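Local coordinates for protein Rho guanyl nucleotide exchange factor (Rom2), putative (Aspergillus fumigatus Af293, PDB 5O51) that probably acts, as a whole protein, as a guanine-nucleotide exchange factor for Rho GTPases, this piece being its CNH domain, a seven-bladed beta-propeller, at residues A[211-222]-A[247-257]. Sequence-based numbering, arbitrary orientation.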
ATOM      1  N   LEU A 211      -1.913  -2.210  20.586  1.00 63.53           N
ATOM      2  CA  LEU A 211      -2.486  -0.869  20.466  1.00 55.96           C
ATOM      3  C   LEU A 211      -3.793  -0.695  21.207  1.00 54.79           C
ATOM      4  O   LEU A 211      -4.079   0.366  21.791  1.00 54.56           O
ATOM      5  CB  LEU A 211      -2.756  -0.563  18.981  1.00 63.25           C
ATOM      6  CG  LEU A 211      -3.095   0.890  18.608  1.00 62.44           C
ATOM      7  CD1 LEU A 211      -1.850   1.643  18.204  1.00 61.72           C
ATOM      8  CD2 LEU A 211      -4.098   0.938  17.476  1.00 62.34           C
ATOM      9  N   LEU A 212      -4.672  -1.665  21.078  1.00 51.72           N
ATOM     10  CA  LEU A 212      -5.972  -1.568  21.757  1.00 53.17           C
ATOM     11  C   LEU A 212      -5.797  -1.837  23.260  1.00 56.34           C
ATOM     12  O   LEU A 212      -4.900  -2.599  23.641  1.00 49.37           O
ATOM     13  CB  LEU A 212      -6.933  -2.585  21.158  1.00 50.01           C
ATOM     14  CG  LEU A 212      -7.314  -2.331  19.687  1.00 46.90           C
ATOM     15  CD1 LEU A 212      -8.341  -3.351  19.300  1.00 47.86           C
ATOM     16  CD2 LEU A 212      -7.862  -0.914  19.491  1.00 46.18           C
ATOM     17  N   ASP A 213      -6.622  -1.201  24.093  1.00 60.44           N
ATOM     18  CA  ASP A 213      -6.574  -1.397  25.565  1.00 59.24           C
ATOM     19  C   ASP A 213      -7.507  -2.547  26.005  1.00 63.52           C
ATOM     20  O   ASP A 213      -8.735  -2.437  25.867  1.00 56.09           O
ATOM     21  CB  ASP A 213      -7.010  -0.118  26.246  1.00 60.31           C
ATOM     22  CG  ASP A 213      -6.784  -0.122  27.791  1.00 70.88           C
ATOM     23  OD1 ASP A 213      -7.073  -1.122  28.514  1.00 64.37           O
ATOM     24  OD2 ASP A 213      -6.369   0.944  28.288  1.00 64.39           O
ATOM     25  N   GLN A 214      -6.931  -3.613  26.568  1.00 71.66           N
ATOM     26  CA  GLN A 214      -7.707  -4.760  27.139  1.00 76.51           C
ATOM     27  C   GLN A 214      -8.940  -4.450  28.045  1.00 67.05           C
ATOM     28  O   GLN A 214      -9.865  -5.262  28.110  1.00 71.04           O
ATOM     29  CB  GLN A 214      -6.758  -5.725  27.880  1.00 87.87           C
ATOM     30  CG  GLN A 214      -6.017  -5.091  29.072  1.00 99.13           C
ATOM     31  CD  GLN A 214      -5.920  -5.971  30.331  1.00104.05           C
ATOM     32  OE1 GLN A 214      -6.330  -5.555  31.422  1.00102.23           O
ATOM     33  NE2 GLN A 214      -5.363  -7.178  30.187  1.00105.71           N
ATOM     34  N   ALA A 215      -8.955  -3.314  28.740  1.00 61.01           N
ATOM     35  CA  ALA A 215     -10.100  -2.934  29.605  1.00 72.35           C
ATOM     36  C   ALA A 215     -11.325  -2.334  28.871  1.00 72.92           C
ATOM     37  O   ALA A 215     -12.435  -2.266  29.438  1.00 63.11           O
ATOM     38  CB  ALA A 215      -9.654  -1.963  30.687  1.00 74.29           C
ATOM     39  N   ASP A 216     -11.134  -1.891  27.634  1.00 64.88           N
ATOM     40  CA  ASP A 216     -12.214  -1.207  26.923  1.00 63.39           C
ATOM     41  C   ASP A 216     -13.117  -2.291  26.370  1.00 63.20           C
ATOM     42  O   ASP A 216     -12.774  -3.073  25.495  1.00 66.89           O
ATOM     43  CB  ASP A 216     -11.696  -0.294  25.830  1.00 64.83           C
ATOM     44  CG  ASP A 216     -12.791   0.537  25.188  1.00 70.05           C
ATOM     45  OD1 ASP A 216     -13.963   0.506  25.635  1.00 71.61           O
ATOM     46  OD2 ASP A 216     -12.452   1.234  24.214  1.00 76.11           O
ATOM     47  N   THR A 217     -14.293  -2.303  26.938  1.00 55.51           N
ATOM     48  CA  THR A 217     -15.195  -3.378  26.848  1.00 53.71           C
ATOM     49  C   THR A 217     -15.968  -3.176  25.574  1.00 52.65           C
ATOM     50  O   THR A 217     -16.541  -4.121  25.068  1.00 51.28           O
ATOM     51  CB  THR A 217     -16.110  -3.342  28.126  1.00 55.88           C
ATOM     52  OG1 THR A 217     -16.386  -4.672  28.555  1.00 67.14           O
ATOM     53  CG2 THR A 217     -17.419  -2.579  27.944  1.00 46.49           C
ATOM     54  N   SER A 218     -16.028  -1.917  25.095  1.00 53.52           N
ATOM     55  CA  SER A 218     -16.697  -1.587  23.837  1.00 60.63           C
ATOM     56  C   SER A 218     -15.881  -2.117  22.633  1.00 59.74           C
ATOM     57  O   SER A 218     -16.383  -2.081  21.522  1.00 59.31           O
ATOM     58  CB  SER A 218     -16.999  -0.064  23.727  1.00 63.06           C
ATOM     59  OG  SER A 218     -15.893   0.705  23.236  1.00 66.84           O
ATOM     60  N   LEU A 219     -14.647  -2.589  22.881  1.00 53.78           N
ATOM     61  CA  LEU A 219     -13.784  -3.248  21.883  1.00 60.32           C
ATOM     62  C   LEU A 219     -13.742  -4.769  21.960  1.00 52.94           C
ATOM     63  O   LEU A 219     -12.881  -5.388  21.375  1.00 46.29           O
ATOM     64  CB  LEU A 219     -12.341  -2.714  21.992  1.00 69.17           C
ATOM     65  CG  LEU A 219     -12.106  -1.205  21.783  1.00 75.38           C
ATOM     66  CD1 LEU A 219     -10.659  -0.839  22.125  1.00 75.21           C
ATOM     67  CD2 LEU A 219     -12.454  -0.764  20.366  1.00 70.43           C
ATOM     68  N   ASP A 220     -14.700  -5.380  22.646  1.00 62.44           N
ATOM     69  CA  ASP A 220     -14.739  -6.830  22.760  1.00 57.91           C
ATOM     70  C   ASP A 220     -14.995  -7.583  21.463  1.00 50.03           C
ATOM     71  O   ASP A 220     -14.549  -8.709  21.320  1.00 46.02           O
ATOM     72  CB  ASP A 220     -15.806  -7.258  23.795  1.00 71.53           C
ATOM     73  CG  ASP A 220     -15.187  -7.789  25.058  1.00 80.23           C
ATOM     74  OD1 ASP A 220     -14.476  -7.017  25.771  1.00 84.93           O
ATOM     75  OD2 ASP A 220     -15.380  -8.998  25.296  1.00 86.26           O
ATOM     76  N   PHE A 221     -15.738  -6.992  20.527  1.00 49.19           N
ATOM     77  CA  PHE A 221     -15.950  -7.598  19.197  1.00 46.19           C
ATOM     78  C   PHE A 221     -14.644  -7.903  18.474  1.00 50.41           C
ATOM     79  O   PHE A 221     -14.505  -8.930  17.775  1.00 53.42           O
ATOM     80  CB  PHE A 221     -16.927  -6.765  18.337  1.00 49.90           C
ATOM     81  CG  PHE A 221     -16.390  -5.422  17.873  1.00 49.40           C
ATOM     82  CD1 PHE A 221     -15.583  -5.329  16.726  1.00 44.43           C
ATOM     83  CD2 PHE A 221     -16.712  -4.243  18.564  1.00 53.29           C
ATOM     84  CE1 PHE A 221     -15.055  -4.103  16.321  1.00 44.87           C
ATOM     85  CE2 PHE A 221     -16.190  -3.009  18.159  1.00 60.40           C
ATOM     86  CZ  PHE A 221     -15.371  -2.928  17.027  1.00 50.76           C
ATOM     87  N   VAL A 222     -13.654  -7.043  18.657  1.00 46.71           N
ATOM     88  CA  VAL A 222     -12.372  -7.310  18.054  1.00 48.32           C
ATOM     89  C   VAL A 222     -11.781  -8.609  18.664  1.00 57.27           C
ATOM     90  O   VAL A 222     -11.254  -9.486  17.930  1.00 61.01           O
ATOM     91  CB  VAL A 222     -11.402  -6.140  18.279  1.00 49.74           C
ATOM     92  CG1 VAL A 222     -10.040  -6.461  17.666  1.00 50.56           C
ATOM     93  CG2 VAL A 222     -11.987  -4.799  17.765  1.00 51.26           C
ATOM     94  N   PHE A 247     -13.979  -5.017   9.846  1.00 34.83           N
ATOM     95  CA  PHE A 247     -14.629  -3.885  10.431  1.00 34.85           C
ATOM     96  C   PHE A 247     -13.745  -2.692  10.462  1.00 32.02           C
ATOM     97  O   PHE A 247     -12.550  -2.823  10.355  1.00 34.20           O
ATOM     98  CB  PHE A 247     -15.136  -4.194  11.858  1.00 40.39           C
ATOM     99  CG  PHE A 247     -14.265  -5.151  12.636  1.00 42.35           C
ATOM    100  CD1 PHE A 247     -12.989  -4.794  13.025  1.00 38.66           C
ATOM    101  CD2 PHE A 247     -14.770  -6.394  13.042  1.00 41.84           C
ATOM    102  CE1 PHE A 247     -12.180  -5.704  13.715  1.00 46.86           C
ATOM    103  CE2 PHE A 247     -14.002  -7.291  13.762  1.00 43.85           C
ATOM    104  CZ  PHE A 247     -12.698  -6.955  14.097  1.00 46.65           C
ATOM    105  N   SER A 248     -14.369  -1.518  10.620  1.00 34.36           N
ATOM    106  CA  SER A 248     -13.654  -0.286  10.867  1.00 34.11           C
ATOM    107  C   SER A 248     -14.222   0.417  12.060  1.00 36.36           C
ATOM    108  O   SER A 248     -15.433   0.387  12.262  1.00 36.64           O
ATOM    109  CB  SER A 248     -13.644   0.632   9.622  1.00 34.62           C
ATOM    110  OG  SER A 248     -12.782   0.087   8.646  1.00 34.84           O
ATOM    111  N   PHE A 249     -13.334   1.083  12.835  1.00 38.17           N
ATOM    112  CA  PHE A 249     -13.790   1.957  13.899  1.00 39.19           C
ATOM    113  C   PHE A 249     -12.704   2.959  14.351  1.00 40.37           C
ATOM    114  O   PHE A 249     -11.515   2.876  13.973  1.00 37.94           O
ATOM    115  CB  PHE A 249     -14.240   1.099  15.077  1.00 40.81           C
ATOM    116  CG  PHE A 249     -13.142   0.230  15.609  1.00 38.99           C
ATOM    117  CD1 PHE A 249     -12.901  -1.001  15.061  1.00 39.00           C
ATOM    118  CD2 PHE A 249     -12.299   0.715  16.593  1.00 37.91           C
ATOM    119  CE1 PHE A 249     -11.839  -1.766  15.494  1.00 37.58           C
ATOM    120  CE2 PHE A 249     -11.267  -0.046  17.059  1.00 39.18           C
ATOM    121  CZ  PHE A 249     -11.047  -1.298  16.527  1.00 41.51           C
ATOM    122  N   PHE A 250     -13.112   3.902  15.199  1.00 40.81           N
ATOM    123  CA  PHE A 250     -12.162   4.948  15.679  1.00 42.93           C
ATOM    124  C   PHE A 250     -11.562   4.647  17.077  1.00 42.49           C
ATOM    125  O   PHE A 250     -12.276   4.140  17.978  1.00 42.27           O
ATOM    126  CB  PHE A 250     -12.878   6.269  15.762  1.00 37.38           C
ATOM    127  CG  PHE A 250     -13.240   6.852  14.475  1.00 44.78           C
ATOM    128  CD1 PHE A 250     -12.317   7.612  13.769  1.00 42.85           C
ATOM    129  CD2 PHE A 250     -14.543   6.734  13.981  1.00 46.50           C
ATOM    130  CE1 PHE A 250     -12.645   8.151  12.550  1.00 41.45           C
ATOM    131  CE2 PHE A 250     -14.877   7.304  12.785  1.00 45.24           C
ATOM    132  CZ  PHE A 250     -13.932   8.004  12.058  1.00 44.39           C
ATOM    133  N   VAL A 251     -10.306   5.029  17.300  1.00 41.41           N
ATOM    134  CA  VAL A 251      -9.732   5.092  18.687  1.00 48.23           C
ATOM    135  C   VAL A 251      -9.092   6.455  18.970  1.00 58.22           C
ATOM    136  O   VAL A 251      -8.917   7.268  18.020  1.00 46.85           O
ATOM    137  CB  VAL A 251      -8.719   4.001  19.050  1.00 44.21           C
ATOM    138  CG1 VAL A 251      -9.322   2.623  18.890  1.00 49.78           C
ATOM    139  CG2 VAL A 251      -7.421   4.136  18.298  1.00 48.78           C
ATOM    140  N   ASN A 252      -8.767   6.698  20.257  1.00 60.10           N
ATOM    141  CA  ASN A 252      -8.145   7.976  20.691  1.00 74.07           C
ATOM    142  C   ASN A 252      -6.609   8.113  20.786  1.00 80.68           C
ATOM    143  O   ASN A 252      -6.119   9.257  20.820  1.00 85.53           O
ATOM    144  CB  ASN A 252      -8.736   8.469  22.035  1.00 68.22           C
ATOM    145  CG  ASN A 252      -8.333   7.605  23.224  1.00 64.77           C
ATOM    146  OD1 ASN A 252      -7.468   6.700  23.156  1.00 66.54           O
ATOM    147  ND2 ASN A 252      -9.017   7.847  24.331  1.00 67.90           N
ATOM    148  N   ARG A 253      -5.857   7.014  20.849  1.00 73.63           N
ATOM    149  CA  ARG A 253      -4.396   7.080  21.222  1.00 89.25           C
ATOM    150  C   ARG A 253      -4.319   6.820  22.706  1.00 84.61           C
ATOM    151  O   ARG A 253      -4.905   7.543  23.477  1.00 87.61           O
ATOM    152  CB  ARG A 253      -3.624   8.361  20.771  1.00 86.23           C
ATOM    153  CG  ARG A 253      -2.776   9.104  21.795  1.00 95.20           C
ATOM    154  CD  ARG A 253      -3.589   9.935  22.788  1.00105.53           C
ATOM    155  NE  ARG A 253      -3.312  11.375  22.778  1.00116.20           N
ATOM    156  CZ  ARG A 253      -2.403  12.013  23.531  1.00123.74           C
ATOM    157  NH1 ARG A 253      -1.597  11.369  24.380  1.00131.59           N
ATOM    158  NH2 ARG A 253      -2.284  13.332  23.420  1.00129.70           N
ATOM    159  N   ASN A 254      -3.576   5.783  23.077  1.00 86.63           N
ATOM    160  CA  ASN A 254      -3.908   4.903  24.204  1.00 83.59           C
ATOM    161  C   ASN A 254      -4.955   3.889  23.762  1.00 81.26           C
ATOM    162  O   ASN A 254      -5.468   3.135  24.580  1.00 86.95           O
ATOM    163  CB  ASN A 254      -4.413   5.643  25.455  1.00 92.43           C
ATOM    164  CG  ASN A 254      -3.422   6.677  25.975  1.00100.55           C
ATOM    165  OD1 ASN A 254      -2.240   6.370  26.197  1.00112.38           O
ATOM    166  ND2 ASN A 254      -3.898   7.911  26.176  1.00 94.76           N
ATOM    167  N   GLY A 255      -5.261   3.856  22.466  1.00 87.14           N
ATOM    168  CA  GLY A 255      -6.189   2.884  21.875  1.00 81.69           C
ATOM    169  C   GLY A 255      -7.449   2.634  22.639  1.00 68.96           C
ATOM    170  O   GLY A 255      -7.823   1.471  22.885  1.00 69.64           O
ATOM    171  N   TRP A 256      -8.081   3.729  23.054  1.00 62.53           N
ATOM    172  CA  TRP A 256      -9.353   3.637  23.754  1.00 64.26           C
ATOM    173  C   TRP A 256     -10.401   4.050  22.737  1.00 54.36           C
ATOM    174  O   TRP A 256     -10.149   4.968  21.939  1.00 48.23           O
ATOM    175  CB  TRP A 256      -9.385   4.525  25.025  1.00 68.94           C
ATOM    176  CG  TRP A 256     -10.470   4.107  25.962  1.00 73.61           C
ATOM    177  CD1 TRP A 256     -11.771   4.534  25.954  1.00 75.77           C
ATOM    178  CD2 TRP A 256     -10.368   3.133  27.024  1.00 80.52           C
ATOM    179  NE1 TRP A 256     -12.482   3.899  26.950  1.00 79.86           N
ATOM    180  CE2 TRP A 256     -11.654   3.029  27.614  1.00 74.67           C
ATOM    181  CE3 TRP A 256      -9.312   2.347  27.538  1.00 71.62           C
ATOM    182  CZ2 TRP A 256     -11.923   2.156  28.676  1.00 70.14           C
ATOM    183  CZ3 TRP A 256      -9.581   1.496  28.590  1.00 72.87           C
ATOM    184  CH2 TRP A 256     -10.879   1.411  29.155  1.00 71.08           C
ATOM    185  N   ARG A 257     -11.554   3.372  22.741  1.00 48.40           N
ATOM    186  CA  ARG A 257     -12.571   3.608  21.705  1.00 51.49           C
ATOM    187  C   ARG A 257     -12.955   5.089  21.673  1.00 55.85           C
ATOM    188  O   ARG A 257     -12.976   5.748  22.703  1.00 57.54           O
ATOM    189  CB  ARG A 257     -13.802   2.749  21.942  1.00 45.26           C
ATOM    190  CG  ARG A 257     -14.945   2.895  20.950  1.00 47.74           C
ATOM    191  CD  ARG A 257     -14.648   2.099  19.698  1.00 49.29           C
ATOM    192  NE  ARG A 257     -15.778   2.023  18.758  1.00 47.90           N
ATOM    193  CZ  ARG A 257     -16.749   1.108  18.770  1.00 48.13           C
ATOM    194  NH1 ARG A 257     -16.824   0.148  19.714  1.00 42.24           N
ATOM    195  NH2 ARG A 257     -17.676   1.162  17.819  1.00 48.89           N
TER
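Phe221 drives its ring edge into a hollow between Phe247 and Phe249. Its CE1 stands 3.8 Å above the plane of the Phe247 ring, over the centre, and the planes meet at 80°, a T-shaped pair; against Phe249 the edge-to-face geometry is offset, with centroids 5.5 Å apart. Val222 CG2 and Leu219 CD2 reach the Phe249 ring obliquely, the latter 3.6 Å from Phe249 CE2, while Leu212 CD2 comes to the ring's edge and also meets Val251 CG1.

Asp216 CB sits 3.6 Å from the centroid of the Trp256 six-membered ring, almost on the normal, a CH-pi contact, and the carboxylate lies parallel to the indole, whereas Asp213 OD2 comes in at the ring edge. A chi1 of -174° carries the Asp216 carboxylate away from its own N, and OD2 meets Arg257 N (2.7 Å), while OD1 takes Ser218 N and OG from one face, fixing the carboxylate's rotation. Asp213 N donates a hydrogen bond to Gly255 O (3.2 Å). Arg257 NH1 comes to the Phe221 ring edge, while NH2 donates to Trp262 O.

Within this blade-to-blade connection of the CNH beta-propeller, the helix start thus packs on one face of strand 247-251, and the preceding turns on the loop after it.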